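Side-chain contacts in putative sensory box/GGDEF family protein (PDB 3LID), which probably makes cyclic di-GMP from GTP in its cytoplasmic part, this chain being the extracellular PDC-fold sensor domain: residues Glu18-Leu23 against Ala238-Ser243; Val172-Leu177 against Ile253-Asn258; Gly198-Ser203 against Asn224-Ile229. All coordinates share one frame; numbering follows the deposited sequence.

Contact 1. Residues Glu18-Leu23 against Ala238-Ser243; sequences EALHQL and AGYSYS
Leu20 does most of the work here: its forked tip reaches from helix 9-45 to the backbone at Gly239, with Ala238 and Tyr240 on the neighbouring positions. More than half of the 137 Å² buried between the segments belongs to this leucine. Its CG stands anti to the carbonyl carbon (chi1 -72°), and the two methyls then take separate jobs. CD2 rests on the backbone of Gly239, 3.5 Å from Gly239 O and nearly as close to Gly239 N; this is plain van der Waals packing of a methyl on main chain. The same CD2 also meets Ala238 CB at 4.1 Å, in the loop just before the strand. CD1 goes the other way, to Tyr240, where it comes to the ring edge, near the ring plane, 4.1 Å from Tyr240 CD2. The leucine and the tyrosine cross at about a right angle, and little of the tyrosine is buried by the contact. No hydrogen bond links the two segments, and the contact lies at the surface. The neighbours Ala19 and Leu23 cover the sheet itself, touching strands 246-254 and 260-268, which puts Leu20 where the helix meets strand 239-242, at the edge of the sheet. A long N-terminal helix laid across an antiparallel PAS-like sheet, as here, is characteristic of the PDC fold of extracellular sensor domains.

Contact 2. Residues Val172-Leu177 against Ile253-Asn258; sequences VDIEYL and IKFVSN
Phe255 points its ring at the first turn of helix 174-181 and meets two aliphatic tips there, Leu177 and Ile174. Its CG lies anti to the backbone N (chi1 -180°), which sends the ring toward the helix from a position just past strand 246-254. Leu177 makes the closer contact: CD1 sits 3.6 Å from Phe255 CZ and touches CE2 as well, approaching obliquely. Both torsions of this leucine matter, since CG stands anti to the carbonyl carbon and chi2 of 176° stretches CD1 away from CA, toward the ring. Ile174 leaves its backbone to one side of the phenylalanine, but a double bend, with chi1 and chi2 both near -60°, brings CD1 round to the ring edge, 4.2 Å from Phe255 CE2. One face of the ring is covered from its own segment: Val256 CG2 lies 3.8 Å above the plane, over its centre. Tyr30 of helix 9-45 adds an edge-to-face ring contact, and Ile33 packs on both Phe255 and Leu177. The helix start is itself capped: Tyr176 N bonds to Asp173 OD1 at 3.1 Å and nearly straight, coming from above the carboxylate plane. All three residues that touch are buried, close to the centre of the chain. Helix 174-181, which follows strand 163-173 of the first PAS-like sheet, here meets Phe255 just past strand 246-254 of the second, an arrangement that forms the junction between the two modules of a double PDC sensor.

Contact 3. Residues Gly198-Ser203 against Asn224-Ile229; sequences GFYIAS and NMYPDI
Met225 and Tyr200 come at each other from opposite directions, and the methionine can be followed atom by atom. Its CB lies above one face of the Tyr226 ring, the next residue, 3.8 Å from the plane and offset toward the rim. CG, anti to the carbonyl carbon (chi1 -69°), carries the chain on toward Tyr200. SD then reaches the ring of Tyr200, 3.6 Å from Tyr200 CE2; measured to the centroid it stands at 4.9 Å and 69° off the normal, an oblique Met-aromatic contact. At chi3 the chain bends, and CE swings in against the phenol oxygen, with 3.4 Å between Met225 CE and Tyr200 OH, while also touching CZ. The two residues belong to the second PAS-like module of the PDC fold: Tyr200 begins strand 200-202, which carries a classic beta bulge where Ile201 and Ala202 both face Leu193, and Met225 ends the short helix 222-225 in the connection that leads to strand 239-242. Tyr200 OH also lies at the edge of the Tyr226 ring, near its plane and 4.3 Å from Tyr226 CE2. The hydroxyl of Tyr226 is hydrogen-bonded to Asp266 OD2, which holds the far end of that side chain. The Tyr200 ring also takes a cation-pi contact from Arg208, and Phe222 packs against both tyrosines.

In the fold
Along the chain the segments run 18-23, 172-177, 198-203, 224-229, 238-243, 253-258, so contacts 1 and 2 cross, while both pieces of contact 3 fall within the span of each. All three reach the second antiparallel sheet, whose main strands have the PAS order 200-202, 189-195, 260-268, 246-254, 239-242. Contacts 1 and 2 lie 21 Å apart between centres and do not touch. Contact 3, its centre 15 Å from contact 1 and 18 Å from contact 2, touches both, through Ile229 against Ser241 and Ile201 against Ile174. Contact 1 joins the long N-terminal helix to the second module's edge; contact 2, at the junction of the modules, joins it to the helix following the first sheet's last strand.

Contact 1. Residues Glu18-Leu23 against Ala238-Ser243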
loop_
_atom_site.group_PDB
_atom_site.type_symbol
_atom_site.label_atom_id
_atom_site.label_comp_id
_atom_site.label_asym_id
_atom_site.label_seq_id
_atom_site.Cartn_x
_atom_site.Cartn_y
_atom_site.Cartn_z
ATOM N N GLU A 18 19.864 -3.122 15.687
ATOM C CA GLU A 18 19.187 -4.244 15.015
ATOM C C GLU A 18 17.954 -3.710 14.222
ATOM O O GLU A 18 17.664 -4.122 13.110
ATOM C CB GLU A 18 18.620 -5.214 15.998
ATOM C CG GLU A 18 19.714 -5.844 16.859
ATOM C CD GLU A 18 19.141 -6.545 18.083
ATOM O OE1 GLU A 18 19.774 -6.450 19.168
ATOM O OE2 GLU A 18 18.088 -7.189 17.983
ATOM N N ALA A 19 17.247 -2.812 14.854
ATOM C CA ALA A 19 16.038 -2.266 14.203
ATOM C C ALA A 19 16.410 -1.481 12.985
ATOM O O ALA A 19 15.649 -1.461 11.968
ATOM C CB ALA A 19 15.263 -1.401 15.241
ATOM N N LEU A 20 17.543 -0.797 13.027
ATOM C CA LEU A 20 17.979 -0.110 11.812
ATOM C C LEU A 20 18.256 -1.118 10.683
ATOM O O LEU A 20 17.998 -0.816 9.472
ATOM C CB LEU A 20 19.137 0.868 12.076
ATOM C CG LEU A 20 18.688 2.125 12.850
ATOM C CD1 LEU A 20 20.011 2.859 13.276
ATOM C CD2 LEU A 20 17.950 3.044 11.903
ATOM N N HIS A 21 18.872 -2.253 11.026
ATOM C CA HIS A 21 19.070 -3.265 9.961
ATOM C C HIS A 21 17.716 -3.706 9.426
ATOM O O HIS A 21 17.563 -3.930 8.220
ATOM C CB HIS A 21 19.840 -4.497 10.475
ATOM C CG HIS A 21 21.263 -4.174 10.811
ATOM N ND1 HIS A 21 22.091 -3.547 9.908
ATOM C CD2 HIS A 21 21.996 -4.361 11.937
ATOM C CE1 HIS A 21 23.275 -3.351 10.466
ATOM N NE2 HIS A 21 23.244 -3.841 11.696
ATOM N N GLN A 22 16.767 -3.900 10.329
ATOM C CA GLN A 22 15.450 -4.444 9.922
ATOM C C GLN A 22 14.828 -3.381 8.965
ATOM O O GLN A 22 14.194 -3.740 7.925
ATOM C CB GLN A 22 14.513 -4.576 11.113
ATOM C CG GLN A 22 13.104 -5.147 10.723
ATOM C CD GLN A 22 13.208 -6.481 10.045
ATOM O OE1 GLN A 22 13.804 -7.444 10.591
ATOM N NE2 GLN A 22 12.720 -6.569 8.791
ATOM N N LEU A 23 14.879 -2.112 9.364
ATOM C CA LEU A 23 14.264 -1.051 8.516
ATOM C C LEU A 23 14.913 -1.025 7.117
ATOM O O LEU A 23 14.244 -0.802 6.130
ATOM C CB LEU A 23 14.376 0.334 9.185
ATOM C CG LEU A 23 13.513 0.427 10.442
ATOM C CD1 LEU A 23 13.821 1.816 11.069
ATOM C CD2 LEU A 23 12.014 0.396 10.087
ATOM N N ALA A 238 17.668 7.635 8.129
ATOM C CA ALA A 238 17.483 6.583 9.081
ATOM C C ALA A 238 18.181 6.856 10.397
ATOM O O ALA A 238 19.385 7.228 10.424
ATOM C CB ALA A 238 18.005 5.275 8.521
ATOM N N GLY A 239 17.523 6.551 11.469
ATOM C CA GLY A 239 18.133 6.929 12.787
ATOM C C GLY A 239 17.325 6.402 13.924
ATOM O O GLY A 239 16.370 5.615 13.755
ATOM N N TYR A 240 17.631 6.824 15.141
ATOM C CA TYR A 240 16.716 6.451 16.171
ATOM C C TYR A 240 16.763 7.544 17.252
ATOM O O TYR A 240 17.660 8.424 17.241
ATOM C CB TYR A 240 17.108 5.132 16.759
ATOM C CG TYR A 240 18.454 5.177 17.512
ATOM C CD1 TYR A 240 18.514 5.486 18.884
ATOM C CD2 TYR A 240 19.617 4.760 16.858
ATOM C CE1 TYR A 240 19.824 5.505 19.551
ATOM C CE2 TYR A 240 20.868 4.723 17.506
ATOM C CZ TYR A 240 20.952 5.100 18.827
ATOM O OH TYR A 240 22.233 4.966 19.406
ATOM N N SER A 241 15.764 7.503 18.104
ATOM C CA SER A 241 15.688 8.368 19.272
ATOM C C SER A 241 15.112 7.618 20.443
ATOM O O SER A 241 14.293 6.759 20.288
ATOM C CB SER A 241 14.850 9.610 18.939
ATOM O OG SER A 241 15.070 10.600 19.917
ATOM N N TYR A 242 15.547 7.941 21.674
ATOM C CA TYR A 242 15.044 7.245 22.835
ATOM C C TYR A 242 14.707 8.332 23.835
ATOM O O TYR A 242 15.613 9.146 24.200
ATOM C CB TYR A 242 16.141 6.345 23.426
ATOM C CG TYR A 242 15.720 5.675 24.722
ATOM C CD1 TYR A 242 14.634 4.803 24.755
ATOM C CD2 TYR A 242 16.414 5.899 25.910
ATOM C CE1 TYR A 242 14.259 4.158 25.897
ATOM C CE2 TYR A 242 16.032 5.254 27.107
ATOM C CZ TYR A 242 14.961 4.409 27.098
ATOM O OH TYR A 242 14.521 3.782 28.250
ATOM N N SER A 243 13.433 8.384 24.218
ATOM C CA SER A 243 12.830 9.432 25.050
ATOM C C SER A 243 12.839 9.063 26.544
ATOM O O SER A 243 12.241 9.764 27.318
ATOM C CB SER A 243 11.332 9.597 24.646
ATOM O OG SER A 243 10.605 8.403 24.996
#

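Contact 2. Residues Val172-Leu177 against Ile253-Asn258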
loop_
_atom_site.group_PDB
_atom_site.type_symbol
_atom_site.label_atom_id
_atom_site.label_comp_id
_atom_site.label_asym_id
_atom_site.label_seq_id
_atom_site.Cartn_x
_atom_site.Cartn_y
_atom_site.Cartn_z
ATOM N N VAL A 172 -3.623 -1.268 -5.459
ATOM C CA VAL A 172 -2.594 -1.980 -4.644
ATOM C C VAL A 172 -3.041 -1.964 -3.190
ATOM O O VAL A 172 -3.361 -0.911 -2.606
ATOM C CB VAL A 172 -1.219 -1.326 -4.851
ATOM C CG1 VAL A 172 -0.195 -1.995 -3.860
ATOM C CG2 VAL A 172 -0.762 -1.431 -6.362
ATOM N N ASP A 173 -3.142 -3.140 -2.624
ATOM C CA ASP A 173 -3.798 -3.365 -1.333
ATOM C C ASP A 173 -2.726 -3.215 -0.201
ATOM O O ASP A 173 -1.830 -4.058 0.009
ATOM C CB ASP A 173 -4.306 -4.793 -1.400
ATOM C CG ASP A 173 -4.945 -5.272 -0.096
ATOM O OD1 ASP A 173 -4.910 -4.590 0.921
ATOM O OD2 ASP A 173 -5.474 -6.374 -0.127
ATOM N N ILE A 174 -2.736 -2.040 0.432
ATOM C CA ILE A 174 -1.744 -1.777 1.510
ATOM C C ILE A 174 -1.912 -2.694 2.730
ATOM O O ILE A 174 -0.919 -3.083 3.374
ATOM C CB ILE A 174 -1.887 -0.291 1.934
ATOM C CG1 ILE A 174 -1.549 0.656 0.742
ATOM C CG2 ILE A 174 -0.975 0.061 3.138
ATOM C CD1 ILE A 174 -0.069 0.494 0.160
ATOM N N GLU A 175 -3.128 -3.156 3.018
ATOM C CA GLU A 175 -3.278 -4.107 4.109
ATOM C C GLU A 175 -2.586 -5.448 3.822
ATOM O O GLU A 175 -1.945 -6.033 4.674
ATOM C CB GLU A 175 -4.773 -4.339 4.329
ATOM C CG GLU A 175 -5.075 -5.444 5.378
ATOM C CD GLU A 175 -6.589 -5.640 5.541
ATOM O OE1 GLU A 175 -7.275 -5.776 4.506
ATOM O OE2 GLU A 175 -7.088 -5.626 6.682
ATOM N N TYR A 176 -2.735 -5.928 2.593
ATOM C CA TYR A 176 -2.043 -7.149 2.196
ATOM C C TYR A 176 -0.505 -6.907 2.309
ATOM O O TYR A 176 0.199 -7.784 2.873
ATOM C CB TYR A 176 -2.357 -7.470 0.714
ATOM C CG TYR A 176 -1.516 -8.565 0.197
ATOM C CD1 TYR A 176 -1.821 -9.903 0.525
ATOM C CD2 TYR A 176 -0.373 -8.274 -0.602
ATOM C CE1 TYR A 176 -0.998 -10.941 0.102
ATOM C CE2 TYR A 176 0.476 -9.334 -1.025
ATOM C CZ TYR A 176 0.137 -10.613 -0.683
ATOM O OH TYR A 176 1.025 -11.619 -1.126
ATOM N N LEU A 177 -0.013 -5.816 1.709
ATOM C CA LEU A 177 1.425 -5.594 1.720
ATOM C C LEU A 177 1.915 -5.515 3.183
ATOM O O LEU A 177 2.991 -6.020 3.481
ATOM C CB LEU A 177 1.865 -4.327 1.041
ATOM C CG LEU A 177 1.731 -4.478 -0.481
ATOM C CD1 LEU A 177 2.124 -3.061 -1.096
ATOM C CD2 LEU A 177 2.615 -5.635 -1.027
ATOM N N ILE A 253 10.936 5.743 2.998
ATOM C CA ILE A 253 11.100 5.316 1.585
ATOM C C ILE A 253 10.155 6.105 0.789
ATOM O O ILE A 253 9.315 6.854 1.370
ATOM C CB ILE A 253 10.737 3.862 1.375
ATOM C CG1 ILE A 253 9.308 3.624 1.781
ATOM C CG2 ILE A 253 11.787 2.982 2.155
ATOM C CD1 ILE A 253 8.846 2.051 1.588
ATOM N N LYS A 254 10.331 6.010 -0.547
ATOM C CA LYS A 254 9.319 6.605 -1.402
ATOM C C LYS A 254 8.678 5.428 -2.135
ATOM O O LYS A 254 9.378 4.740 -2.863
ATOM C CB LYS A 254 9.906 7.625 -2.358
ATOM C CG LYS A 254 10.200 8.924 -1.536
ATOM C CD LYS A 254 10.653 10.050 -2.431
ATOM C CE LYS A 254 11.162 11.267 -1.648
ATOM N NZ LYS A 254 10.268 11.553 -0.516
ATOM N N PHE A 255 7.397 5.164 -1.830
ATOM C CA PHE A 255 6.774 3.921 -2.359
ATOM C C PHE A 255 5.690 4.342 -3.378
ATOM O O PHE A 255 4.564 4.720 -2.969
ATOM C CB PHE A 255 6.165 3.107 -1.209
ATOM C CG PHE A 255 5.530 1.846 -1.679
ATOM C CD1 PHE A 255 6.291 0.807 -2.258
ATOM C CD2 PHE A 255 4.157 1.689 -1.534
ATOM C CE1 PHE A 255 5.673 -0.372 -2.682
ATOM C CE2 PHE A 255 3.519 0.511 -1.939
ATOM C CZ PHE A 255 4.235 -0.527 -2.490
ATOM N N VAL A 256 6.055 4.242 -4.679
ATOM C CA VAL A 256 5.172 4.618 -5.786
ATOM C C VAL A 256 4.569 6.012 -5.507
ATOM O O VAL A 256 3.355 6.216 -5.577
ATOM C CB VAL A 256 4.015 3.546 -5.987
ATOM C CG1 VAL A 256 3.518 3.670 -7.461
ATOM C CG2 VAL A 256 4.491 2.112 -5.637
ATOM N N SER A 257 5.425 6.952 -5.113
ATOM C CA SER A 257 4.948 8.284 -4.735
ATOM C C SER A 257 6.154 9.192 -4.697
ATOM O O SER A 257 7.238 8.753 -4.388
ATOM C CB SER A 257 4.370 8.247 -3.314
ATOM O OG SER A 257 3.961 9.538 -2.916
ATOM N N ASN A 258 5.960 10.458 -4.941
ATOM C CA ASN A 258 6.999 11.401 -4.598
ATOM C C ASN A 258 7.025 11.812 -3.097
ATOM O O ASN A 258 7.987 12.489 -2.656
ATOM C CB ASN A 258 6.925 12.629 -5.539
ATOM C CG ASN A 258 5.573 13.242 -5.591
ATOM O OD1 ASN A 258 4.869 13.372 -4.570
ATOM N ND2 ASN A 258 5.147 13.615 -6.813
#

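Contact 3. Residues Gly198-Ser203 against Asn224-Ile229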
loop_
_atom_site.group_PDB
_atom_site.type_symbol
_atom_site.label_atom_id
_atom_site.label_comp_id
_atom_site.label_asym_id
_atom_site.label_seq_id
_atom_site.Cartn_x
_atom_site.Cartn_y
_atom_site.Cartn_z
ATOM N N GLY A 198 1.735 12.238 9.198
ATOM C CA GLY A 198 1.835 11.821 10.601
ATOM C C GLY A 198 0.894 10.734 11.095
ATOM O O GLY A 198 1.069 10.160 12.138
ATOM N N PHE A 199 -0.115 10.375 10.261
ATOM C CA PHE A 199 -1.046 9.387 10.696
ATOM C C PHE A 199 -0.616 7.987 10.266
ATOM O O PHE A 199 0.122 7.842 9.276
ATOM C CB PHE A 199 -2.444 9.709 10.081
ATOM C CG PHE A 199 -3.084 10.936 10.718
ATOM C CD1 PHE A 199 -3.624 10.813 11.990
ATOM C CD2 PHE A 199 -3.136 12.103 10.027
ATOM C CE1 PHE A 199 -4.225 11.977 12.581
ATOM C CE2 PHE A 199 -3.740 13.293 10.631
ATOM C CZ PHE A 199 -4.259 13.116 11.903
ATOM N N TYR A 200 -1.105 6.999 10.972
ATOM C CA TYR A 200 -0.695 5.605 10.776
ATOM C C TYR A 200 -1.551 4.894 9.750
ATOM O O TYR A 200 -2.809 5.006 9.805
ATOM C CB TYR A 200 -0.846 4.848 12.058
ATOM C CG TYR A 200 0.244 5.193 13.088
ATOM C CD1 TYR A 200 1.245 4.292 13.369
ATOM C CD2 TYR A 200 0.161 6.390 13.842
ATOM C CE1 TYR A 200 2.261 4.570 14.337
ATOM C CE2 TYR A 200 1.181 6.682 14.799
ATOM C CZ TYR A 200 2.168 5.757 15.042
ATOM O OH TYR A 200 3.123 6.047 16.035
ATOM N N ILE A 201 -0.904 4.151 8.842
ATOM C CA ILE A 201 -1.701 3.302 7.915
ATOM C C ILE A 201 -1.369 1.838 8.101
ATOM O O ILE A 201 -1.965 0.961 7.427
ATOM C CB ILE A 201 -1.514 3.712 6.462
ATOM C CG1 ILE A 201 -0.036 3.702 6.048
ATOM C CG2 ILE A 201 -2.124 5.087 6.195
ATOM C CD1 ILE A 201 0.090 3.861 4.530
ATOM N N ALA A 202 -0.424 1.496 8.982
ATOM C CA ALA A 202 -0.260 0.115 9.336
ATOM C C ALA A 202 0.369 0.029 10.702
ATOM O O ALA A 202 1.299 0.790 11.009
ATOM C CB ALA A 202 0.658 -0.609 8.287
ATOM N N SER A 203 -0.102 -0.941 11.491
ATOM C CA SER A 203 0.381 -1.101 12.851
ATOM C C SER A 203 -0.102 -2.439 13.419
ATOM O O SER A 203 -1.203 -2.882 13.052
ATOM C CB SER A 203 -0.108 0.080 13.708
ATOM O OG SER A 203 0.306 -0.084 15.046
ATOM N N ASN A 224 1.973 14.269 17.286
ATOM C CA ASN A 224 1.337 14.544 18.581
ATOM C C ASN A 224 1.892 13.597 19.603
ATOM O O ASN A 224 2.108 13.955 20.766
ATOM C CB ASN A 224 -0.174 14.290 18.417
ATOM C CG ASN A 224 -0.959 14.592 19.652
ATOM O OD1 ASN A 224 -0.884 15.725 20.184
ATOM N ND2 ASN A 224 -1.799 13.630 20.084
ATOM N N MET A 225 2.118 12.347 19.208
ATOM C CA MET A 225 2.612 11.324 20.109
ATOM C C MET A 225 4.097 11.513 20.555
ATOM O O MET A 225 4.434 11.313 21.736
ATOM C CB MET A 225 2.412 9.948 19.469
ATOM C CG MET A 225 0.901 9.560 19.393
ATOM S SD MET A 225 0.774 8.319 18.032
ATOM C CE MET A 225 1.394 6.907 18.777
ATOM N N TYR A 226 4.929 11.915 19.611
ATOM C CA TYR A 226 6.381 12.040 19.760
ATOM C C TYR A 226 6.856 13.318 19.126
ATOM O O TYR A 226 7.627 13.335 18.159
ATOM C CB TYR A 226 7.107 10.823 19.138
ATOM C CG TYR A 226 6.632 9.495 19.647
ATOM C CD1 TYR A 226 6.848 9.095 20.983
ATOM C CD2 TYR A 226 5.953 8.626 18.830
ATOM C CE1 TYR A 226 6.438 7.859 21.459
ATOM C CE2 TYR A 226 5.582 7.364 19.301
ATOM C CZ TYR A 226 5.822 6.992 20.637
ATOM O OH TYR A 226 5.438 5.745 21.133
ATOM N N PRO A 227 6.487 14.454 19.707
ATOM C CA PRO A 227 6.759 15.740 19.077
ATOM C C PRO A 227 8.244 16.041 18.852
ATOM O O PRO A 227 8.588 16.698 17.886
ATOM C CB PRO A 227 6.134 16.768 20.053
ATOM C CG PRO A 227 5.653 15.971 21.221
ATOM C CD PRO A 227 5.694 14.527 20.948
ATOM N N ASP A 228 9.103 15.517 19.726
ATOM C CA ASP A 228 10.526 15.766 19.567
ATOM C C ASP A 228 11.197 14.778 18.703
ATOM O O ASP A 228 12.319 15.030 18.305
ATOM C CB ASP A 228 11.197 15.796 20.936
ATOM C CG ASP A 228 10.718 16.959 21.680
ATOM O OD1 ASP A 228 10.824 18.046 21.059
ATOM O OD2 ASP A 228 10.115 16.789 22.763
ATOM N N ILE A 229 10.527 13.665 18.418
ATOM C CA ILE A 229 11.111 12.619 17.530
ATOM C C ILE A 229 10.652 12.826 16.076
ATOM O O ILE A 229 11.420 12.586 15.135
ATOM C CB ILE A 229 10.864 11.203 18.044
ATOM C CG1 ILE A 229 11.448 11.002 19.496
ATOM C CG2 ILE A 229 11.406 10.146 17.075
ATOM C CD1 ILE A 229 11.097 9.753 20.059
#